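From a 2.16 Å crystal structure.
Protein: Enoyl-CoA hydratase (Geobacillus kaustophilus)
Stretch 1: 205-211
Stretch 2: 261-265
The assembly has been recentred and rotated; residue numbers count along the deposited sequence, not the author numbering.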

# COMPACT_ATOMS: atom_id res chain seq x y z
N ALA A 205 9.25 -14.00 -29.22
CA ALA A 205 9.45 -15.45 -29.16
C ALA A 205 10.85 -15.86 -29.59
O ALA A 205 11.36 -16.90 -29.17
CB ALA A 205 8.41 -16.16 -30.01
N ASN A 206 11.47 -15.05 -30.44
CA ASN A 206 12.81 -15.34 -30.94
C ASN A 206 13.94 -14.74 -30.13
O ASN A 206 15.11 -14.87 -30.50
CB ASN A 206 12.94 -14.88 -32.39
CG ASN A 206 12.27 -15.82 -33.35
OD1 ASN A 206 12.66 -16.98 -33.48
ND2 ASN A 206 11.24 -15.33 -34.04
N SER A 207 13.61 -14.07 -29.03
CA SER A 207 14.64 -13.47 -28.19
C SER A 207 14.81 -14.25 -26.89
O SER A 207 14.43 -15.42 -26.81
CB SER A 207 14.28 -12.00 -27.89
OG SER A 207 13.01 -11.90 -27.27
N ALA A 208 15.41 -13.61 -25.89
CA ALA A 208 15.61 -14.25 -24.60
C ALA A 208 14.27 -14.24 -23.88
O ALA A 208 14.01 -13.40 -23.02
CB ALA A 208 16.65 -13.48 -23.79
N THR A 209 13.42 -15.20 -24.25
CA THR A 209 12.08 -15.31 -23.70
C THR A 209 11.97 -15.44 -22.18
O THR A 209 10.95 -15.08 -21.59
CB THR A 209 11.31 -16.47 -24.38
OG1 THR A 209 11.99 -17.71 -24.14
CG2 THR A 209 11.23 -16.22 -25.88
N TYR A 210 13.02 -15.93 -21.53
CA TYR A 210 13.01 -16.07 -20.07
C TYR A 210 13.11 -14.66 -19.49
O TYR A 210 12.48 -14.33 -18.49
CB TYR A 210 14.18 -16.92 -19.61
CG TYR A 210 14.13 -17.37 -18.16
CD1 TYR A 210 12.98 -17.19 -17.38
CD2 TYR A 210 15.21 -18.03 -17.58
CE1 TYR A 210 12.92 -17.65 -16.07
CE2 TYR A 210 15.16 -18.49 -16.27
CZ TYR A 210 14.02 -18.30 -15.52
OH TYR A 210 13.96 -18.78 -14.23
N ALA A 211 13.92 -13.83 -20.15
CA ALA A 211 14.10 -12.45 -19.72
C ALA A 211 12.80 -11.70 -19.99
O ALA A 211 12.32 -10.94 -19.15
CB ALA A 211 15.25 -11.81 -20.49
N ASN A 261 22.19 -17.47 -29.28
CA ASN A 261 21.20 -18.50 -29.57
C ASN A 261 20.40 -18.81 -28.31
O ASN A 261 20.79 -19.65 -27.49
CB ASN A 261 21.89 -19.75 -30.10
CG ASN A 261 22.71 -19.49 -31.35
OD1 ASN A 261 22.18 -18.99 -32.35
ND2 ASN A 261 23.99 -19.81 -31.30
N TRP A 262 19.27 -18.13 -28.18
CA TRP A 262 18.39 -18.27 -27.04
C TRP A 262 17.74 -19.65 -26.94
O TRP A 262 17.27 -20.20 -27.93
CB TRP A 262 17.30 -17.21 -27.11
CG TRP A 262 17.84 -15.84 -27.36
CD1 TRP A 262 17.56 -15.03 -28.41
CD2 TRP A 262 18.74 -15.12 -26.51
NE1 TRP A 262 18.23 -13.83 -28.28
CE2 TRP A 262 18.96 -13.86 -27.12
CE3 TRP A 262 19.39 -15.40 -25.30
CZ2 TRP A 262 19.79 -12.89 -26.56
CZ3 TRP A 262 20.21 -14.44 -24.74
CH2 TRP A 262 20.41 -13.20 -25.38
N LYS A 263 17.72 -20.19 -25.72
CA LYS A 263 17.12 -21.49 -25.48
C LYS A 263 15.86 -21.35 -24.64
O LYS A 263 15.10 -22.30 -24.49
CB LYS A 263 18.13 -22.41 -24.78
CG LYS A 263 19.24 -22.91 -25.71
CD LYS A 263 20.38 -23.55 -24.95
CE LYS A 263 21.17 -22.52 -24.15
NZ LYS A 263 22.36 -23.11 -23.48
N GLY A 264 15.65 -20.16 -24.09
CA GLY A 264 14.47 -19.91 -23.28
C GLY A 264 14.60 -20.30 -21.83
O GLY A 264 13.66 -20.14 -21.05
N ILE A 265 15.77 -20.81 -21.45
CA ILE A 265 16.02 -21.21 -20.07
C ILE A 265 17.36 -20.67 -19.61
O ILE A 265 18.02 -19.96 -20.40
CB ILE A 265 16.03 -22.75 -19.93
CG1 ILE A 265 17.21 -23.34 -20.70
CG2 ILE A 265 14.72 -23.32 -20.45
CD1 ILE A 265 17.35 -24.84 -20.53
O HOH W 1 11.52 -19.12 -21.89

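The two stretches belong to one chain, and the residues that touch are at least 54 positions apart in sequence. Stretch 1 is loop or turn through most of its first half and enters a helix at T209, with A208 at the N-cap position. Stretch 2 has no regular helix or strand. The touching parts run in roughly the same direction, 26° apart. The backbones come close at two points: CA of A208 lies 5.5 Å from CA of W262, and CA of T209 lies 5.2 Å from CA of G264. Together the stretches bury 299 Å², counting both sides.

No direct hydrogen bond crosses between them. The turn in stretch 1 has weak backbone hydrogen bonds of its own, from T209 N to S207 O (2.8 Å) and from A211 N to A208 O (2.9 Å).

Packing on the W262 ring is the main apolar contact. The CA-to-CB bond of W262 points toward stretch 1, and its indole lies against the loop. The methyl of A208 sits over the six-membered ring, with CB 3.7 Å from the centroid and 12° off the ring normal. This is a CH-pi contact: the slightly positive methyl hydrogens meet the electron-rich face. Backbone atoms cover the same ring system. S207 C is 3.2 Å from W262 CD1, and A208 N is 3.6 Å from W262 CD1, both over one face. N206 O approaches at the edge, near the ring plane, 3.2 Å from W262 CD1. The carbonyl oxygen there faces the polarized C-H edge of the indole.

The second close approach depends on G264. Its CA lies 3.4 Å from T209 OG1. A CB at this position would fall about 3.2 Å from that same OG1, which is tight. The backbone angles of G264 (85/0) would also jam a CB against the carbonyl oxygen of K263, which by itself calls for glycine.

Y210 points its CA-to-CB bond toward stretch 2. Its CB is 3.6 Å from G264 O, and its CD2 is 4.0 Å from I265 C. These are van der Waals contacts with backbone atoms, and the ring meets them obliquely. The CA-to-CB bond of I265 points away from stretch 1, and its side chain stays beyond contact distance, so the contact is through its backbone.

One water supplies the polar link. It donates a hydrogen bond to G264 O at 2.5 Å from the water oxygen, and it is hydrogen-bonded to T209 OG1 at 2.7 Å. It thus bridges the threonine hydroxyl and the glycine carbonyl.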